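Local coordinates for protein LamCAT (Aquimarina, PDB 6JH5) that probably hydrolyses laminarin, a storage beta-1,3-glucan of brown algae, as a calcium-binding enzyme of glycoside hydrolase family 16, at residues 91-96 with 123-128; 119-124 with 207-212; 55-60 with 214-219; 127-132 with 149-154; 166-171 with 178-183. One frame throughout, in Å; residues are numbered along the deposited sequence.

Contact 1 (91-96 with 123-128)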
# COMPACT_ATOMS: atom_id res chain seq x y z
N SER A 91 6.91 14.13 0.13
CA SER A 91 5.69 14.94 0.30
C SER A 91 5.74 16.02 -0.78
O SER A 91 6.53 16.92 -0.67
CB SER A 91 5.68 15.50 1.69
OG SER A 91 4.58 16.36 1.90
N PHE A 92 4.95 15.85 -1.82
CA PHE A 92 4.92 16.84 -2.92
C PHE A 92 3.60 16.71 -3.67
O PHE A 92 3.00 15.69 -3.64
CB PHE A 92 6.11 16.68 -3.86
CG PHE A 92 6.18 15.38 -4.62
CD1 PHE A 92 6.88 14.31 -4.10
CD2 PHE A 92 5.59 15.26 -5.85
CE1 PHE A 92 6.96 13.13 -4.82
CE2 PHE A 92 5.67 14.08 -6.56
CZ PHE A 92 6.37 13.03 -6.04
N MET A 93 3.23 17.77 -4.37
CA MET A 93 1.94 17.73 -5.10
C MET A 93 1.98 16.66 -6.20
O MET A 93 2.86 16.66 -7.01
CB MET A 93 1.63 19.11 -5.69
CG MET A 93 1.39 20.18 -4.63
SD MET A 93 0.05 19.81 -3.46
CE MET A 93 -1.26 19.52 -4.64
N GLY A 94 0.97 15.80 -6.17
CA GLY A 94 0.80 14.69 -7.12
C GLY A 94 1.30 13.35 -6.60
O GLY A 94 0.99 12.36 -7.18
N SER A 95 2.01 13.37 -5.49
CA SER A 95 2.57 12.11 -4.95
C SER A 95 1.48 11.22 -4.35
O SER A 95 0.58 11.72 -3.76
CB SER A 95 3.64 12.40 -3.94
OG SER A 95 3.10 13.00 -2.81
N TRP A 96 1.64 9.91 -4.52
CA TRP A 96 0.65 8.96 -3.95
C TRP A 96 1.32 7.65 -3.50
O TRP A 96 1.15 6.66 -4.16
CB TRP A 96 -0.47 8.74 -4.96
CG TRP A 96 -1.69 8.07 -4.43
CD1 TRP A 96 -1.97 7.66 -3.16
CD2 TRP A 96 -2.83 7.73 -5.23
NE1 TRP A 96 -3.21 7.09 -3.12
CE2 TRP A 96 -3.75 7.12 -4.37
CE3 TRP A 96 -3.12 7.86 -6.58
CZ2 TRP A 96 -4.97 6.65 -4.83
CZ3 TRP A 96 -4.34 7.42 -7.02
CH2 TRP A 96 -5.24 6.81 -6.16
N VAL A 123 -1.26 11.46 0.26
CA VAL A 123 -1.36 12.18 -1.03
C VAL A 123 -0.81 13.59 -0.87
O VAL A 123 -0.92 14.16 0.18
CB VAL A 123 -2.78 12.28 -1.60
CG1 VAL A 123 -3.31 10.96 -2.14
CG2 VAL A 123 -3.74 12.88 -0.61
N ASN A 124 -0.21 14.05 -1.95
CA ASN A 124 0.20 15.46 -2.05
C ASN A 124 1.09 15.86 -0.86
O ASN A 124 2.02 15.17 -0.60
CB ASN A 124 -1.05 16.32 -2.23
CG ASN A 124 -1.77 16.01 -3.53
OD1 ASN A 124 -1.14 15.70 -4.51
ND2 ASN A 124 -3.08 16.08 -3.49
N THR A 125 0.78 16.97 -0.20
CA THR A 125 1.60 17.44 0.94
C THR A 125 0.79 17.37 2.23
O THR A 125 1.08 18.10 3.13
CB THR A 125 2.14 18.85 0.67
OG1 THR A 125 1.06 19.76 0.47
CG2 THR A 125 3.04 18.90 -0.54
N GLU A 126 -0.18 16.48 2.28
CA GLU A 126 -1.06 16.46 3.47
C GLU A 126 -0.26 16.13 4.72
O GLU A 126 0.61 15.33 4.66
CB GLU A 126 -2.17 15.43 3.32
CG GLU A 126 -3.15 15.76 2.23
CD GLU A 126 -4.38 14.88 2.24
OE1 GLU A 126 -4.39 13.89 2.98
OE2 GLU A 126 -5.29 15.19 1.49
N ALA A 127 -0.67 16.72 5.84
CA ALA A 127 0.02 16.47 7.12
C ALA A 127 -0.72 15.35 7.85
O ALA A 127 -0.96 15.46 9.01
CB ALA A 127 0.07 17.73 7.94
N GLN A 128 -1.12 14.33 7.12
CA GLN A 128 -1.82 13.18 7.71
C GLN A 128 -1.71 12.00 6.75
O GLN A 128 -1.36 12.19 5.61
CB GLN A 128 -3.30 13.47 7.87
CG GLN A 128 -3.96 13.71 6.52
CD GLN A 128 -5.39 14.15 6.61
OE1 GLN A 128 -6.00 14.09 7.64
NE2 GLN A 128 -5.93 14.59 5.48
O HOH W 1 3.81 16.71 4.48
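Asn124 leans across onto the turn that runs from Phe92 to Ser95, and its side chain can be followed atom by atom. Asn124 CB lies 3.9 Å from Met93 SD. Next comes CG, anti to the carbonyl carbon (chi1 -64°); there Met93 CE, brought back by bends at chi2 and chi3, comes within 3.7 Å of Asn124 CG. At the tip, OD1 takes the N-H of Gly94 in a short hydrogen bond, 2.7 Å from Gly94 N to Asn124 OD1, 162° at the hydrogen and in the plane of the side-chain carbonyl. ND2 donates to Pro210 O. The backbone adds a second grip, with Asn124 N donating to Ser95 O at 3.1 Å. Beside this, Val123 CG1 rests over the face of Trp96, 4.0 Å from the centroid of the five-membered ring. On the solvent side Ser91 OG holds a water at 2.7 Å, which gives a weak bond to Thr125 O. Two beta turns, type II at 92-95 and type II' at 123-126, are thus pinned together by one asparagine, where the chain enters strand 95-103 of the concanavalin-like beta-sandwich of family 16.

Contact 2 (119-124 with 207-212)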
# COMPACT_ATOMS: atom_id res chain seq x y z
N ILE A 119 -3.03 -0.03 4.37
CA ILE A 119 -2.41 0.17 5.70
C ILE A 119 -1.94 1.61 5.82
O ILE A 119 -2.03 2.17 6.87
CB ILE A 119 -1.29 -0.86 5.87
CG1 ILE A 119 -1.85 -2.27 5.74
CG2 ILE A 119 -0.62 -0.66 7.22
CD1 ILE A 119 -0.78 -3.35 5.61
N MET A 120 -1.37 2.12 4.73
CA MET A 120 -0.93 3.52 4.67
C MET A 120 -1.14 4.06 3.25
O MET A 120 -0.74 3.41 2.33
CB MET A 120 0.57 3.66 5.01
CG MET A 120 1.12 5.08 5.03
SD MET A 120 1.39 5.88 3.40
CE MET A 120 2.71 4.87 2.73
N GLU A 121 -1.83 5.19 3.18
CA GLU A 121 -1.85 5.98 1.94
C GLU A 121 -1.56 7.44 2.30
O GLU A 121 -1.99 7.87 3.31
CB GLU A 121 -3.16 5.90 1.18
CG GLU A 121 -3.29 4.62 0.39
CD GLU A 121 -4.64 4.59 -0.31
OE1 GLU A 121 -5.61 4.42 0.39
OE2 GLU A 121 -4.66 4.84 -1.50
N HIS A 122 -0.82 8.11 1.44
CA HIS A 122 -0.58 9.56 1.63
C HIS A 122 -0.73 10.23 0.27
O HIS A 122 -0.37 9.63 -0.70
CB HIS A 122 0.81 9.82 2.20
CG HIS A 122 1.10 11.26 2.42
ND1 HIS A 122 1.81 12.01 1.52
CD2 HIS A 122 0.72 12.10 3.39
CE1 HIS A 122 1.87 13.24 1.95
NE2 HIS A 122 1.24 13.32 3.08
N VAL A 123 -1.26 11.46 0.26
CA VAL A 123 -1.36 12.18 -1.03
C VAL A 123 -0.81 13.59 -0.87
O VAL A 123 -0.92 14.16 0.18
CB VAL A 123 -2.78 12.28 -1.60
CG1 VAL A 123 -3.31 10.96 -2.14
CG2 VAL A 123 -3.74 12.88 -0.61
N ASN A 124 -0.21 14.05 -1.95
CA ASN A 124 0.20 15.46 -2.05
C ASN A 124 1.09 15.86 -0.86
O ASN A 124 2.02 15.17 -0.60
CB ASN A 124 -1.05 16.32 -2.23
CG ASN A 124 -1.77 16.01 -3.53
OD1 ASN A 124 -1.14 15.70 -4.51
ND2 ASN A 124 -3.08 16.08 -3.49
N GLY A 207 -3.55 11.05 -10.29
CA GLY A 207 -4.68 10.12 -10.16
C GLY A 207 -5.89 10.84 -9.62
O GLY A 207 -5.79 11.94 -9.22
N ASN A 208 -6.99 10.11 -9.54
CA ASN A 208 -8.24 10.77 -9.12
C ASN A 208 -8.12 11.37 -7.72
O ASN A 208 -8.54 12.47 -7.54
CB ASN A 208 -9.42 9.81 -9.25
CG ASN A 208 -9.65 9.36 -10.68
OD1 ASN A 208 -9.44 10.11 -11.61
ND2 ASN A 208 -10.09 8.13 -10.83
N TRP A 209 -7.58 10.63 -6.77
CA TRP A 209 -7.53 11.20 -5.41
C TRP A 209 -6.50 12.33 -5.26
O TRP A 209 -6.90 13.40 -4.86
CB TRP A 209 -7.36 10.07 -4.40
CG TRP A 209 -7.25 10.51 -2.99
CD1 TRP A 209 -7.51 11.74 -2.46
CD2 TRP A 209 -6.79 9.70 -1.91
NE1 TRP A 209 -7.25 11.75 -1.11
CE2 TRP A 209 -6.82 10.50 -0.75
CE3 TRP A 209 -6.39 8.38 -1.81
CZ2 TRP A 209 -6.46 9.99 0.50
CZ3 TRP A 209 -6.02 7.89 -0.59
CH2 TRP A 209 -6.06 8.68 0.55
N PRO A 210 -5.21 12.16 -5.59
CA PRO A 210 -4.25 13.26 -5.47
C PRO A 210 -4.50 14.42 -6.44
O PRO A 210 -4.17 15.49 -6.14
CB PRO A 210 -2.88 12.66 -5.75
CG PRO A 210 -3.16 11.37 -6.48
CD PRO A 210 -4.54 10.93 -6.04
N GLY A 211 -5.06 14.12 -7.59
CA GLY A 211 -5.22 15.16 -8.61
C GLY A 211 -4.09 15.14 -9.63
O GLY A 211 -3.25 14.27 -9.58
N PHE A 212 -4.12 16.11 -10.52
CA PHE A 212 -3.20 16.15 -11.68
C PHE A 212 -2.26 17.35 -11.65
O PHE A 212 -1.65 17.60 -12.64
CB PHE A 212 -4.03 15.97 -12.94
CG PHE A 212 -4.87 14.72 -12.88
CD1 PHE A 212 -4.33 13.50 -13.24
CD2 PHE A 212 -6.17 14.75 -12.45
CE1 PHE A 212 -5.08 12.35 -13.16
CE2 PHE A 212 -6.92 13.59 -12.36
CZ PHE A 212 -6.37 12.39 -12.72
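Trp209 lays one face of its indole against Val123; its CG is anti to the backbone N (chi1 178°), which carries that atom toward segment 119-124. Val123 CG1 stands over the middle of the ring system, 3.8 Å from the centroid of the five-membered ring, in a CH-pi contact, while Val123 CG2 reaches Trp209 NE1 at 3.7 Å. The indole's far end turns its edge to Glu121: OE2 is 3.5 Å from Trp209 CZ3, and the carboxylate plane stands 81° from the ring. Pro210 CB packs on Val123 CG1 at 4.0 Å. Pro210 O takes a hydrogen bond from Asn124 ND2, 2.9 Å and 164° at the hydrogen, on a carbonyl lone pair and in the amide plane. The E-x-D-x-x-E signature of family 16 ends within 119-124, at Glu121, which in relatives is the general acid/base; Ile119 and Met120 form a classic beta bulge opposite Phe99. Farther out, Trp96 NE1 bonds to Glu121 OE2, the Trp96 ring meets Trp209 steeply, and His130 pairs edge-to-face with Trp209. Gly94 N holds Asn124 OD1, which fixes the amide's rotation, and the turn carrying Trp209 and Pro210 is closed by Gly211 N donating to Gly207 O at 2.8 Å.

Contact 3 (55-60 with 214-219)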
# COMPACT_ATOMS: atom_id res chain seq x y z
N ALA A 55 10.57 7.64 -7.81
CA ALA A 55 9.71 8.10 -8.91
C ALA A 55 10.54 9.09 -9.73
O ALA A 55 11.23 9.87 -9.14
CB ALA A 55 8.45 8.73 -8.39
N LYS A 56 10.45 8.99 -11.04
CA LYS A 56 11.29 9.86 -11.90
C LYS A 56 10.48 10.51 -13.02
O LYS A 56 9.48 10.00 -13.39
CB LYS A 56 12.35 8.99 -12.60
CG LYS A 56 13.31 8.30 -11.66
CD LYS A 56 14.34 7.46 -12.38
CE LYS A 56 15.31 6.82 -11.41
NZ LYS A 56 15.94 5.60 -11.99
N ARG A 57 11.00 11.62 -13.53
CA ARG A 57 10.42 12.25 -14.72
C ARG A 57 11.18 11.63 -15.88
O ARG A 57 12.32 11.95 -16.06
CB ARG A 57 10.71 13.74 -14.74
CG ARG A 57 9.65 14.52 -14.02
CD ARG A 57 9.98 15.98 -13.97
NE ARG A 57 9.68 16.56 -15.25
CZ ARG A 57 10.29 17.62 -15.74
NH1 ARG A 57 11.24 18.23 -15.04
NH2 ARG A 57 9.94 18.09 -16.92
N GLU A 58 10.53 10.72 -16.56
CA GLU A 58 11.21 9.96 -17.62
C GLU A 58 10.12 9.57 -18.61
O GLU A 58 9.04 9.23 -18.18
CB GLU A 58 11.89 8.83 -16.86
CG GLU A 58 11.97 7.50 -17.53
CD GLU A 58 12.88 6.54 -16.78
OE1 GLU A 58 13.69 5.89 -17.44
OE2 GLU A 58 12.77 6.43 -15.59
N SER A 59 10.44 9.58 -19.90
CA SER A 59 9.44 9.24 -20.93
C SER A 59 9.53 7.76 -21.28
O SER A 59 10.61 7.33 -21.62
CB SER A 59 9.71 10.01 -22.19
OG SER A 59 9.64 11.39 -21.96
N ILE A 60 8.43 7.05 -21.16
CA ILE A 60 8.42 5.63 -21.61
C ILE A 60 6.99 5.22 -21.90
O ILE A 60 6.15 5.58 -21.14
CB ILE A 60 9.05 4.72 -20.56
CG1 ILE A 60 8.91 3.26 -20.98
CG2 ILE A 60 8.42 4.99 -19.21
CD1 ILE A 60 9.77 2.35 -20.17
N ILE A 214 1.07 18.30 -10.70
CA ILE A 214 2.30 17.60 -10.29
C ILE A 214 3.44 18.60 -10.09
O ILE A 214 3.65 19.39 -10.97
CB ILE A 214 2.70 16.53 -11.33
CG1 ILE A 214 1.52 15.68 -11.82
CG2 ILE A 214 3.82 15.67 -10.78
CD1 ILE A 214 0.73 14.98 -10.74
N ASP A 215 4.10 18.50 -8.94
CA ASP A 215 5.29 19.34 -8.67
C ASP A 215 6.42 18.64 -9.40
O ASP A 215 7.04 17.78 -8.87
CB ASP A 215 5.55 19.44 -7.18
CG ASP A 215 6.78 20.25 -6.83
OD1 ASP A 215 7.45 20.70 -7.73
OD2 ASP A 215 7.00 20.41 -5.66
N ASN A 216 6.76 19.12 -10.59
CA ASN A 216 7.82 18.51 -11.43
C ASN A 216 9.20 18.80 -10.87
O ASN A 216 10.13 18.21 -11.32
CB ASN A 216 7.67 18.87 -12.90
CG ASN A 216 6.47 18.18 -13.50
OD1 ASN A 216 6.26 17.01 -13.28
ND2 ASN A 216 5.65 18.93 -14.19
N ASN A 217 9.26 19.65 -9.87
CA ASN A 217 10.56 19.98 -9.25
C ASN A 217 10.80 19.06 -8.05
O ASN A 217 11.77 19.26 -7.36
CB ASN A 217 10.66 21.44 -8.85
CG ASN A 217 10.87 22.34 -10.04
OD1 ASN A 217 10.16 23.31 -10.24
ND2 ASN A 217 11.82 22.01 -10.86
N ALA A 218 9.92 18.08 -7.85
CA ALA A 218 10.10 17.12 -6.74
C ALA A 218 10.73 15.81 -7.25
O ALA A 218 10.84 14.90 -6.48
CB ALA A 218 8.76 16.87 -6.11
N PHE A 219 11.16 15.78 -8.50
CA PHE A 219 11.74 14.55 -9.11
C PHE A 219 13.25 14.69 -9.21
O PHE A 219 13.70 15.73 -9.58
CB PHE A 219 11.08 14.25 -10.45
CG PHE A 219 9.62 13.94 -10.31
CD1 PHE A 219 8.67 14.93 -10.37
CD2 PHE A 219 9.20 12.65 -10.11
CE1 PHE A 219 7.33 14.63 -10.21
CE2 PHE A 219 7.86 12.35 -9.96
CZ PHE A 219 6.93 13.34 -10.02
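Phe219 points from its loop at strand 50-60 and makes the closely packed, inner half of this contact. Its CG stands anti to the carbonyl carbon, beside the backbone N (chi1 -64°). Farther along the ring, Phe219 CD2 is 3.6 Å from Ala55 O, which lies at the edge near the ring plane, and CE2 is 4.0 Å from the buried Ala55 CB. Ile205 of strand 197-205 and the ring of Phe92, edge-to-face with Phe219, continue this packing inward. The solvent-side half belongs to the exposed Arg57. Its side chain crosses Phe219 at about a right angle, Arg57 CG 3.8 Å from Phe219 CG, and its CD then lies 3.5 Å from Asn216 O. A bend at chi3 (78°) sets NE 3.9 Å from Asn216 CB, and this CB sits over one face of the guanidinium, offset toward the rim, with the amide and guanidinium planes 32° apart. The amide itself is engaged by Tyr65, whose OH bonds to Asn216 OD1. The loop keeps its own shape through an Asx turn, in which Asp215 OD1 takes the N-H of Asn217. No hydrogen bond joins the two segments, so their pairing rests on van der Waals contact, with the aliphatic arm of Arg57 lying against the Phe219 ring.

Contact 4 (127-132 with 149-154)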
# COMPACT_ATOMS: atom_id res chain seq x y z
N ALA A 127 -0.67 16.72 5.84
CA ALA A 127 0.02 16.47 7.12
C ALA A 127 -0.72 15.35 7.85
O ALA A 127 -0.96 15.46 9.01
CB ALA A 127 0.07 17.73 7.94
N GLN A 128 -1.12 14.33 7.12
CA GLN A 128 -1.82 13.18 7.71
C GLN A 128 -1.71 12.00 6.75
O GLN A 128 -1.36 12.19 5.61
CB GLN A 128 -3.30 13.47 7.87
CG GLN A 128 -3.96 13.71 6.52
CD GLN A 128 -5.39 14.15 6.61
OE1 GLN A 128 -6.00 14.09 7.64
NE2 GLN A 128 -5.93 14.59 5.48
N THR A 129 -2.01 10.82 7.27
CA THR A 129 -2.03 9.58 6.45
C THR A 129 -3.37 8.89 6.67
O THR A 129 -4.01 9.17 7.63
CB THR A 129 -0.83 8.67 6.72
OG1 THR A 129 -0.90 8.20 8.05
CG2 THR A 129 0.50 9.32 6.46
N HIS A 130 -3.71 7.99 5.77
CA HIS A 130 -5.04 7.35 5.77
C HIS A 130 -4.95 5.84 5.80
O HIS A 130 -4.01 5.29 5.30
CB HIS A 130 -5.78 7.76 4.49
CG HIS A 130 -5.90 9.24 4.29
ND1 HIS A 130 -7.00 9.94 4.66
CD2 HIS A 130 -5.05 10.13 3.77
CE1 HIS A 130 -6.81 11.20 4.39
NE2 HIS A 130 -5.64 11.34 3.85
N GLY A 131 -5.95 5.24 6.44
CA GLY A 131 -6.12 3.78 6.54
C GLY A 131 -7.51 3.45 6.10
O GLY A 131 -8.40 4.10 6.53
N THR A 132 -7.65 2.53 5.14
CA THR A 132 -8.98 2.30 4.54
C THR A 132 -9.22 0.83 4.17
O THR A 132 -8.28 0.14 3.91
CB THR A 132 -9.04 3.09 3.22
OG1 THR A 132 -8.61 4.42 3.46
CG2 THR A 132 -10.39 3.14 2.54
N ILE A 149 -4.94 10.02 10.47
CA ILE A 149 -4.20 10.47 11.68
C ILE A 149 -3.20 11.54 11.26
O ILE A 149 -2.59 11.41 10.26
CB ILE A 149 -3.51 9.28 12.37
CG1 ILE A 149 -2.86 9.72 13.68
CG2 ILE A 149 -2.50 8.63 11.44
CD1 ILE A 149 -2.27 8.60 14.46
N PRO A 150 -3.06 12.63 12.03
CA PRO A 150 -2.07 13.62 11.69
C PRO A 150 -0.66 13.05 11.82
O PRO A 150 -0.39 12.35 12.74
CB PRO A 150 -2.24 14.69 12.77
CG PRO A 150 -3.67 14.51 13.19
CD PRO A 150 -3.89 13.01 13.17
N VAL A 151 0.13 13.31 10.80
CA VAL A 151 1.56 12.94 10.79
C VAL A 151 2.26 14.19 10.29
O VAL A 151 2.10 14.52 9.14
CB VAL A 151 1.82 11.73 9.88
CG1 VAL A 151 3.28 11.35 9.91
CG2 VAL A 151 0.96 10.56 10.31
N SER A 152 2.93 14.87 11.21
CA SER A 152 3.67 16.11 10.68
C SER A 152 4.89 16.04 9.73
O SER A 152 5.08 16.96 8.95
CB SER A 152 3.88 17.06 11.81
OG SER A 152 4.67 16.47 12.78
N SER A 153 5.59 14.93 9.83
CA SER A 153 6.78 14.62 9.03
C SER A 153 6.66 13.23 8.41
O SER A 153 7.31 12.33 8.85
CB SER A 153 7.95 14.74 9.94
OG SER A 153 9.12 14.50 9.24
N VAL A 154 5.94 13.12 7.30
CA VAL A 154 5.85 11.81 6.60
C VAL A 154 7.19 11.49 5.94
O VAL A 154 7.39 10.35 5.60
CB VAL A 154 4.70 11.71 5.58
CG1 VAL A 154 3.36 11.97 6.24
CG2 VAL A 154 4.91 12.60 4.37
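Thr129 and Ile149 face each other as a hydrogen-bonded antiparallel pair near the open end of the hairpin 128-136/142-150. Backbone bonds come first. Thr129 N donates to Ile149 O at 3.1 Å, and Ile149 N returns a bond of the same length to Thr129 O. One step on, Val151 N gives a third bond, 3.0 Å to Ala127 O, but approaches from well above the carbonyl plane, 49° out of it, as the strand pairing gives way to loop. Between them Gln128 and Pro150 form a non-hydrogen-bonded pair, a position where the proline's lack of an N-H costs no cross-strand bond. Weaker is the CA-H...O contact from Pro150 CA to Ala127 O, 3.4 Å long.

The side-chain packing centres on Thr129. Its OG1 lies between the backbone N and the carbonyl carbon (chi1 65°), and there touches Ile149 CG2 and Val151 CG2, each at 3.8 Å. The methyl CG2 of Thr129 meets Val154 CG1 at 3.9 Å as the two side chains slide past each other. Val173 of strand 168-173 packs on both Thr129 and Ile149. At Thr129 an alanine would lose OG1 and CG2, which would probably leave a gap beside Ile149 CG2, Val151 CG2 and Val154 CG1.

Gln128 sends its extended chain to Glu126 OE1, which His130 NE2 also reaches. The chemistry is therefore split: main-chain atoms do the hydrogen bonding across the segments, while Thr129 offers both its hydroxyl oxygen and its methyl to carbons of Ile149, Val151 and Val154 in van der Waals contact.

Contact 5 (166-171 with 178-183)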
# COMPACT_ATOMS: atom_id res chain seq x y z
N ALA A 166 -10.33 -12.24 13.07
CA ALA A 166 -11.65 -12.61 12.55
C ALA A 166 -12.72 -11.59 12.94
O ALA A 166 -13.77 -11.64 12.36
CB ALA A 166 -12.03 -13.98 13.06
N SER A 167 -12.44 -10.75 13.93
CA SER A 167 -13.43 -9.76 14.42
C SER A 167 -13.15 -8.35 13.92
O SER A 167 -14.08 -7.61 13.84
CB SER A 167 -13.39 -9.65 15.91
OG SER A 167 -13.85 -10.83 16.52
N VAL A 168 -11.90 -8.01 13.72
CA VAL A 168 -11.63 -6.58 13.47
C VAL A 168 -10.32 -6.32 12.72
O VAL A 168 -9.50 -7.16 12.66
CB VAL A 168 -11.53 -5.93 14.86
CG1 VAL A 168 -10.22 -6.29 15.54
CG2 VAL A 168 -11.75 -4.45 14.85
N ILE A 169 -10.26 -5.14 12.13
CA ILE A 169 -9.00 -4.60 11.58
C ILE A 169 -8.77 -3.29 12.32
O ILE A 169 -9.68 -2.54 12.43
CB ILE A 169 -9.06 -4.37 10.06
CG1 ILE A 169 -9.36 -5.67 9.33
CG2 ILE A 169 -7.75 -3.74 9.59
CD1 ILE A 169 -9.75 -5.48 7.90
N LYS A 170 -7.57 -3.13 12.86
CA LYS A 170 -7.19 -1.89 13.56
C LYS A 170 -5.96 -1.30 12.86
O LYS A 170 -5.12 -2.04 12.48
CB LYS A 170 -6.84 -2.21 15.01
CG LYS A 170 -8.02 -2.55 15.89
CD LYS A 170 -7.51 -2.98 17.25
CE LYS A 170 -8.57 -3.14 18.30
NZ LYS A 170 -7.96 -3.22 19.64
N TRP A 171 -5.92 0.02 12.74
CA TRP A 171 -4.84 0.75 12.05
C TRP A 171 -4.07 1.62 13.05
O TRP A 171 -4.66 2.27 13.84
CB TRP A 171 -5.38 1.67 10.96
CG TRP A 171 -5.85 1.05 9.68
CD1 TRP A 171 -5.20 1.07 8.48
CD2 TRP A 171 -7.11 0.42 9.43
NE1 TRP A 171 -5.95 0.46 7.52
CE2 TRP A 171 -7.13 0.06 8.07
CE3 TRP A 171 -8.21 0.10 10.22
CZ2 TRP A 171 -8.22 -0.58 7.50
CZ3 TRP A 171 -9.29 -0.52 9.66
CH2 TRP A 171 -9.29 -0.87 8.31
N TYR A 178 -5.86 4.76 15.19
CA TYR A 178 -6.64 5.87 14.59
C TYR A 178 -7.83 5.38 13.75
O TYR A 178 -8.63 6.18 13.41
CB TYR A 178 -5.73 6.78 13.78
CG TYR A 178 -5.22 6.14 12.52
CD1 TYR A 178 -4.10 5.36 12.55
CD2 TYR A 178 -5.90 6.27 11.33
CE1 TYR A 178 -3.62 4.75 11.42
CE2 TYR A 178 -5.43 5.68 10.18
CZ TYR A 178 -4.30 4.90 10.23
OH TYR A 178 -3.84 4.29 9.11
N HIS A 179 -7.88 4.10 13.42
CA HIS A 179 -9.01 3.59 12.60
C HIS A 179 -9.29 2.14 12.99
O HIS A 179 -8.39 1.48 13.41
CB HIS A 179 -8.72 3.77 11.10
CG HIS A 179 -9.84 3.46 10.18
ND1 HIS A 179 -11.12 3.91 10.38
CD2 HIS A 179 -9.88 2.78 9.02
CE1 HIS A 179 -11.88 3.51 9.40
NE2 HIS A 179 -11.16 2.82 8.56
N GLU A 180 -10.53 1.74 12.89
CA GLU A 180 -10.92 0.37 13.26
C GLU A 180 -12.16 0.00 12.46
O GLU A 180 -12.98 0.85 12.26
CB GLU A 180 -11.19 0.29 14.77
CG GLU A 180 -11.62 -1.08 15.24
CD GLU A 180 -11.71 -1.20 16.76
OE1 GLU A 180 -10.96 -0.52 17.42
OE2 GLU A 180 -12.50 -1.97 17.23
N ALA A 181 -12.22 -1.23 11.99
CA ALA A 181 -13.41 -1.67 11.25
C ALA A 181 -13.79 -3.07 11.72
O ALA A 181 -12.95 -3.92 11.72
CB ALA A 181 -13.11 -1.67 9.77
N SER A 182 -15.04 -3.24 12.09
CA SER A 182 -15.49 -4.60 12.45
C SER A 182 -15.73 -5.43 11.19
O SER A 182 -16.29 -4.92 10.23
CB SER A 182 -16.74 -4.57 13.28
OG SER A 182 -17.13 -5.89 13.57
N ILE A 183 -15.21 -6.65 11.22
CA ILE A 183 -15.49 -7.65 10.17
C ILE A 183 -16.14 -8.87 10.84
O ILE A 183 -16.26 -9.87 10.21
CB ILE A 183 -14.24 -8.01 9.36
CG1 ILE A 183 -13.13 -8.62 10.21
CG2 ILE A 183 -13.73 -6.81 8.58
CD1 ILE A 183 -12.01 -9.17 9.36
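Trp171 CG is anti to the carbonyl carbon (chi1 -75°) and His179 CG anti to the backbone N (chi1 -172°), first torsions that start the side chains of this hydrogen-bonded antiparallel pair on the same face of the sheet. The two then run side by side, and His179 CD2 comes over one indole face, 3.4 Å from Trp171 CE3 and offset toward the rim. Tyr178 CZ lies 3.5 Å from Trp171 CB, completing an aromatic cluster whose rings meet obliquely.

On the other indole face lies Ile169 CG2. Ala181 CB touches Trp171 CZ3 at 4.0 Å, and Ala181 N lies at the indole edge. Trp171 NE1 bonds to Asp118 O and His179 NE2 to Tyr145 O, which fixes both rings. In place of Trp171, an alanine would probably leave Asp118 O without its indole mate and open a gap between Ile169 and His179, whose ring would lose a wall.

Five backbone hydrogen bonds join segments 166-171 and 178-183, four of them within the strands. The central two link Ile169 and Ala181 in both directions, the shorter being Ala181 N to Ile169 O at 2.9 Å. On the opposite sheet face Val168 CG2 presses on Glu180 CG at 3.4 Å. Lys170 NZ and Glu180 OE1 stay 4.6 Å apart, too far for direct contact, though their opposite charges may still attract. The hairpin is thus two-sided: aromatic and apolar groups on the inner face, with Trp171 NE1 and His179 NE2 paired to carbonyls, and Lys170, Glu180 and Ser182 with the apolar Val168 on the other.

How the contacts relate
Contacts 1 and 2 share Val123 and Asn124, and their centres lie about 7 Å apart. Contact 2 contains the last residue of the family's catalytic signature and contact 1 adjoins it, so both probably border the substrate cleft. Contact 4 joins contact 2 through the backbone, Glu121 O lying 3.0 Å from His130 N. Contact 5 meets contact 4 where Gly131 CA comes 3.5 Å from Trp171 CD1. In the other direction, Met93 O is 2.9 Å from Asp215 N and ties contact 1 to contact 3. Contacts 3 and 5 lie about 36 Å apart, centre to centre, across the molecule. The calcium ligand Gly49 immediately precedes strand 50-60 of contact 3; Glu11 and Asp226 also serve that site.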